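Local coordinates for protein (auracyanin) (Chloroflexus aurantiacus, PDB 1QHQ) that is a blue copper electron carrier of the cupredoxin fold, probably a soluble electron acceptor for the membrane-bound alternative complex III of a photosynthetic bacterium, at residues V19-A24 / F30-L35; T97-A102 / C122-H127. All coordinates share one frame; numbering follows the deposited sequence.

Interaction 1: V19-A24 / F30-L35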
loop_
_atom_site.group_PDB
_atom_site.type_symbol
_atom_site.label_atom_id
_atom_site.label_comp_id
_atom_site.label_asym_id
_atom_site.label_seq_id
_atom_site.Cartn_x
_atom_site.Cartn_y
_atom_site.Cartn_z
ATOM N N VAL A 19 5.641 -0.073 11.200
ATOM C CA VAL A 19 5.561 -1.512 10.797
ATOM C C VAL A 19 6.333 -1.684 9.480
ATOM O O VAL A 19 6.236 -0.815 8.610
ATOM C CB VAL A 19 4.110 -1.948 10.631
ATOM C CG1 VAL A 19 3.361 -1.042 9.656
ATOM C CG2 VAL A 19 4.027 -3.393 10.100
ATOM N N GLU A 20 7.069 -2.763 9.376
ATOM C CA GLU A 20 7.871 -3.028 8.165
ATOM C C GLU A 20 7.108 -3.991 7.238
ATOM O O GLU A 20 6.612 -5.001 7.714
ATOM C CB GLU A 20 9.142 -3.810 8.573
ATOM C CG GLU A 20 10.332 -2.954 8.878
ATOM C CD GLU A 20 11.390 -2.925 7.796
ATOM O OE1 GLU A 20 11.700 -3.964 7.178
ATOM O OE2 GLU A 20 11.954 -1.827 7.577
ATOM N N VAL A 21 7.065 -3.650 5.964
ATOM C CA VAL A 21 6.550 -4.646 4.977
ATOM C C VAL A 21 7.681 -4.873 3.975
ATOM O O VAL A 21 8.353 -3.908 3.612
ATOM C CB VAL A 21 5.316 -4.102 4.282
ATOM C CG1 VAL A 21 4.928 -4.941 3.059
ATOM C CG2 VAL A 21 4.152 -4.034 5.262
ATOM N N ARG A 22 7.822 -6.103 3.518
ATOM C CA ARG A 22 8.853 -6.400 2.517
ATOM C C ARG A 22 8.135 -7.079 1.312
ATOM O O ARG A 22 7.110 -7.718 1.503
ATOM C CB ARG A 22 9.939 -7.349 2.995
ATOM C CG ARG A 22 10.563 -7.066 4.321
ATOM C CD ARG A 22 11.930 -6.452 4.305
ATOM N NE ARG A 22 12.404 -6.163 5.675
ATOM C CZ ARG A 22 13.575 -6.540 6.164
ATOM N NH1 ARG A 22 14.439 -7.225 5.422
ATOM N NH2 ARG A 22 13.919 -6.235 7.427
ATOM N N ALA A 23 8.848 -7.016 0.200
ATOM C CA ALA A 23 8.367 -7.760 -0.993
ATOM C C ALA A 23 8.857 -9.187 -0.912
ATOM O O ALA A 23 9.874 -9.481 -0.255
ATOM C CB ALA A 23 8.915 -7.062 -2.236
ATOM N N ALA A 24 8.095 -10.117 -1.506
ATOM C CA ALA A 24 8.711 -11.476 -1.682
ATOM C C ALA A 24 9.887 -11.272 -2.663
ATOM O O ALA A 24 9.780 -10.435 -3.557
ATOM C CB ALA A 24 7.684 -12.400 -2.301
ATOM N N PHE A 30 3.561 -9.661 -1.401
ATOM C CA PHE A 30 4.205 -9.125 -0.183
ATOM C C PHE A 30 4.705 -10.326 0.613
ATOM O O PHE A 30 4.046 -11.371 0.646
ATOM C CB PHE A 30 3.146 -8.370 0.630
ATOM C CG PHE A 30 2.654 -7.125 -0.020
ATOM C CD1 PHE A 30 3.464 -5.989 -0.126
ATOM C CD2 PHE A 30 1.381 -7.060 -0.583
ATOM C CE1 PHE A 30 3.024 -4.873 -0.769
ATOM C CE2 PHE A 30 0.939 -5.941 -1.240
ATOM C CZ PHE A 30 1.753 -4.800 -1.320
ATOM N N ALA A 31 5.760 -10.117 1.419
ATOM C CA ALA A 31 6.206 -11.178 2.318
ATOM C C ALA A 31 5.206 -11.352 3.458
ATOM O O ALA A 31 4.980 -12.441 3.948
ATOM C CB ALA A 31 7.600 -10.892 2.850
ATOM N N GLN A 32 4.576 -10.235 3.842
ATOM C CA GLN A 32 3.526 -10.256 4.871
ATOM C C GLN A 32 2.152 -10.190 4.176
ATOM O O GLN A 32 1.823 -9.146 3.614
ATOM C CB GLN A 32 3.661 -8.970 5.741
ATOM C CG GLN A 32 4.903 -8.929 6.591
ATOM C CD GLN A 32 6.166 -8.541 5.842
ATOM O OE1 GLN A 32 6.124 -7.965 4.770
ATOM N NE2 GLN A 32 7.323 -8.884 6.401
ATOM N N THR A 33 1.337 -11.220 4.347
ATOM C CA THR A 33 0.006 -11.190 3.723
ATOM C C THR A 33 -1.082 -10.855 4.731
ATOM O O THR A 33 -2.244 -10.702 4.374
ATOM C CB THR A 33 -0.327 -12.542 3.066
ATOM O OG1 THR A 33 -0.261 -13.561 4.064
ATOM C CG2 THR A 33 0.698 -12.828 1.961
ATOM N N SER A 34 -0.649 -10.627 5.991
ATOM C CA SER A 34 -1.573 -10.064 6.971
ATOM C C SER A 34 -0.847 -9.036 7.854
ATOM O O SER A 34 0.306 -9.129 8.175
ATOM C CB SER A 34 -2.260 -11.112 7.805
ATOM O OG SER A 34 -1.493 -11.537 8.884
ATOM N N LEU A 35 -1.613 -7.975 8.181
ATOM C CA LEU A 35 -1.103 -6.970 9.114
ATOM C C LEU A 35 -2.243 -6.716 10.144
ATOM O O LEU A 35 -3.383 -6.933 9.798
ATOM C CB LEU A 35 -0.832 -5.648 8.385
ATOM C CG LEU A 35 0.403 -5.656 7.460
ATOM C CD1 LEU A 35 0.509 -4.364 6.690
ATOM C CD2 LEU A 35 1.679 -5.928 8.251
#

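Interaction 2: T97-A102 / C122-H127. With CU (copper (II) ion), chain B.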
loop_
_atom_site.group_PDB
_atom_site.type_symbol
_atom_site.label_atom_id
_atom_site.label_comp_id
_atom_site.label_asym_id
_atom_site.label_seq_id
_atom_site.Cartn_x
_atom_site.Cartn_y
_atom_site.Cartn_z
ATOM N N THR A 97 2.493 4.052 -0.483
ATOM C CA THR A 97 3.884 4.479 -0.660
ATOM C C THR A 97 4.053 4.846 -2.163
ATOM O O THR A 97 3.271 4.371 -2.982
ATOM C CB THR A 97 4.892 3.380 -0.366
ATOM O OG1 THR A 97 4.736 2.300 -1.330
ATOM C CG2 THR A 97 4.722 2.735 0.993
ATOM N N ALA A 98 5.138 5.524 -2.443
ATOM C CA ALA A 98 5.588 5.674 -3.830
ATOM C C ALA A 98 5.827 4.266 -4.407
ATOM O O ALA A 98 5.969 3.269 -3.734
ATOM C CB ALA A 98 6.908 6.434 -3.818
ATOM N N MET A 99 5.946 4.280 -5.747
ATOM C CA MET A 99 6.287 3.031 -6.454
ATOM C C MET A 99 7.815 2.881 -6.423
ATOM O O MET A 99 8.505 3.833 -6.798
ATOM C CB MET A 99 5.774 3.169 -7.892
ATOM C CG MET A 99 5.958 1.867 -8.688
ATOM S SD MET A 99 4.999 0.512 -8.025
ATOM C CE MET A 99 3.340 1.015 -8.367
ATOM N N LEU A 100 8.285 1.795 -5.874
ATOM C CA LEU A 100 9.681 1.619 -5.541
ATOM C C LEU A 100 10.384 0.678 -6.524
ATOM O O LEU A 100 9.890 -0.410 -6.784
ATOM C CB LEU A 100 9.772 0.946 -4.133
ATOM C CG LEU A 100 9.032 1.768 -3.053
ATOM C CD1 LEU A 100 9.080 1.011 -1.741
ATOM C CD2 LEU A 100 9.659 3.146 -2.892
ATOM N N ASN A 101 11.550 1.108 -7.001
ATOM C CA ASN A 101 12.325 0.212 -7.889
ATOM C C ASN A 101 12.852 -0.909 -7.021
ATOM O O ASN A 101 12.919 -0.756 -5.765
ATOM C CB ASN A 101 13.494 1.021 -8.475
ATOM C CG ASN A 101 13.065 2.142 -9.382
ATOM O OD1 ASN A 101 12.072 2.069 -10.092
ATOM N ND2 ASN A 101 13.762 3.295 -9.301
ATOM N N ALA A 102 13.214 -2.052 -7.578
ATOM C CA ALA A 102 13.886 -3.068 -6.790
ATOM C C ALA A 102 15.136 -2.442 -6.126
ATOM O O ALA A 102 15.900 -1.722 -6.787
ATOM C CB ALA A 102 14.366 -4.198 -7.733
ATOM N N CYS A 122 -0.675 -4.065 -4.179
ATOM C CA CYS A 122 0.313 -3.348 -4.972
ATOM C C CYS A 122 -0.412 -2.933 -6.274
ATOM O O CYS A 122 -1.173 -3.764 -6.787
ATOM C CB CYS A 122 1.498 -4.219 -5.271
ATOM S SG CYS A 122 2.649 -3.480 -6.477
ATOM N N THR A 123 -0.234 -1.724 -6.724
ATOM C CA THR A 123 -0.898 -1.273 -7.935
ATOM C C THR A 123 -0.017 -1.292 -9.180
ATOM O O THR A 123 -0.537 -0.861 -10.224
ATOM C CB THR A 123 -1.548 0.096 -7.792
ATOM O OG1 THR A 123 -0.614 1.104 -7.408
ATOM C CG2 THR A 123 -2.678 -0.009 -6.754
ATOM N N PHE A 124 1.185 -1.824 -9.089
ATOM C CA PHE A 124 1.958 -1.907 -10.390
ATOM C C PHE A 124 1.150 -2.837 -11.306
ATOM O O PHE A 124 0.648 -3.843 -10.854
ATOM C CB PHE A 124 3.318 -2.521 -10.086
ATOM C CG PHE A 124 4.217 -2.292 -11.295
ATOM C CD1 PHE A 124 4.801 -1.076 -11.513
ATOM C CD2 PHE A 124 4.291 -3.305 -12.247
ATOM C CE1 PHE A 124 5.561 -0.864 -12.659
ATOM C CE2 PHE A 124 5.039 -3.086 -13.394
ATOM C CZ PHE A 124 5.663 -1.872 -13.601
ATOM N N PRO A 125 1.005 -2.455 -12.564
ATOM C CA PRO A 125 0.193 -3.234 -13.507
ATOM C C PRO A 125 0.368 -4.714 -13.408
ATOM O O PRO A 125 1.454 -5.268 -13.443
ATOM C CB PRO A 125 0.675 -2.722 -14.874
ATOM C CG PRO A 125 1.093 -1.329 -14.614
ATOM C CD PRO A 125 1.664 -1.313 -13.200
ATOM N N GLY A 126 -0.780 -5.437 -13.229
ATOM C CA GLY A 126 -0.750 -6.862 -13.110
ATOM C C GLY A 126 -0.540 -7.478 -11.771
ATOM O O GLY A 126 -0.863 -8.654 -11.531
ATOM N N HIS A 127 0.105 -6.767 -10.808
ATOM C CA HIS A 127 0.452 -7.392 -9.553
ATOM C C HIS A 127 -0.747 -7.725 -8.678
ATOM O O HIS A 127 -0.776 -8.807 -8.100
ATOM C CB HIS A 127 1.425 -6.429 -8.805
ATOM C CG HIS A 127 2.764 -6.410 -9.485
ATOM N ND1 HIS A 127 3.903 -5.920 -8.824
ATOM C CD2 HIS A 127 3.203 -6.816 -10.687
ATOM C CE1 HIS A 127 4.967 -6.065 -9.625
ATOM N NE2 HIS A 127 4.561 -6.598 -10.720
HETATM CU CU CU B . 4.044 -5.101 -6.970
#

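Interaction 1: V19-A24 / F30-L35
Two polar bonds join 19-24 to 30-35, and both use the backbone of Arg22. Its amide N donates to Gln32 OE1 over 2.8 Å, with an N-H...O angle of 169°. Its carbonyl O accepts from Ala31 N, also at 2.8 Å and nearly straight at 176°. Only the second is a backbone-to-backbone bond; it accompanies a single beta bridge between Ala23 and Phe30, whose CA atoms lie 4.5 Å apart. In the first, a side-chain amide stands in for a main-chain carbonyl. Gln32 reaches the strand because its chain bends about CB-CG (chi2 79°), bringing OE1 to the Arg22 amide and to 3.4 Å from Val21 CA. The main-chain O of Gln32 is engaged as well, by the hydroxyl of Tyr120.

The apolar contacts come from the valines of strand 17-22. Val21 divides its two methyls: CG1 meets Phe30 CD1 at 3.7 Å, approaching the ring obliquely, while CG2 packs against Leu35 CD1 at 3.9 Å. The other methyl of Leu35, CD2, takes Val19 CG2 at the same separation of 3.9 Å, so the forked end of this leucine spans two residues of the strand. Phe30 has the carbonyl O of Arg22 at its ring edge, near the ring plane, and it also meets Trp59 and Tyr120 edge-to-face.

Strand 17-22 pairs with strand 42-49 in one sheet and strand 34-38 belongs to the other, so the contact closes an edge of the beta sandwich. The chemistry implies a seam of two parts: directional bonds fix the backbone beside Arg22, whereas branched side chains fill the space where the strands have separated too far for main-chain pairing, the CA atoms of Val19 and Leu35 being 8.8 Å apart, well beyond the Ala23-Phe30 spacing.

Interaction 2: T97-A102 / C122-H127
Cys122 SG is gripped twice, by copper at 2.2 Å and by the amide of Phe124, the same amide against which the Met99 methyl packs. The Phe124 N to Cys122 SG bond is long, at 3.4 Å, but fairly straight (164°). His127 ND1 is the second copper ligand of 122-127, at 2.0 Å from the metal; Met132, further along the same loop, and His57 complete the type 1 blue copper site. His127 is steadied from within the loop: its backbone N bonds to Phe124 O, and Phe124 CB sits 3.7 Å above one face of the imidazole, offset toward the rim.

Across the contact no hydrogen bond forms; Met99 alone carries 97-102 to the copper loop. With CG anti to the backbone N (chi1 -175°) and bends at the two following torsions, its thioether folds against the loop and crosses the Phe124 side chain at about a right angle. CE lies 3.6 Å from Phe124 N and also approaches Thr123 OG1, a hydroxyl already bonded to Phe84 O. SD is 3.8 Å from Phe124 CD1. The sulfur stands 76° off the normal of the Phe124 ring, an edge-on Met-aromatic contact, while Pro125 CD lies over one ring face.

An alanine in place of Met99 removes both the sulfur at the ring edge and the methyl beside the Phe124 amide, which would probably open a gap next to the loop and leave the ring freer to shift.

Met99 binds no copper; it packs behind the second shell, against the amide that bonds to the cysteine sulfur. The geometry implies that an apolar methyl lies beside the donor end of the N-H...S bond and is likely to shield it from water, and this bond is likely to draw some electron density from the cysteine sulfur, as in other cupredoxins.

In the fold
Along the chain the two contacts follow in series, interaction 1 closing before interaction 2 opens, and their centres lie 14 Å apart. Interaction 1 ties strand 17-22 of the three-stranded sheet to the approach of strand 34-38, at an edge of the five-stranded one. Interaction 2 joins loops: 97-102 passes from strand 93-96 to strand 104-111, hence between sheets, and 122-127 opens the loop between strands 116-121 and 133-139. They meet at Phe30, whose CZ lies 3.8 Å from Cys122 N and whose side chain is about 6 Å from the copper. Phe30 thus packs the sandwich seam against the metal-bearing loop, consistent with a rigid electron-transfer site.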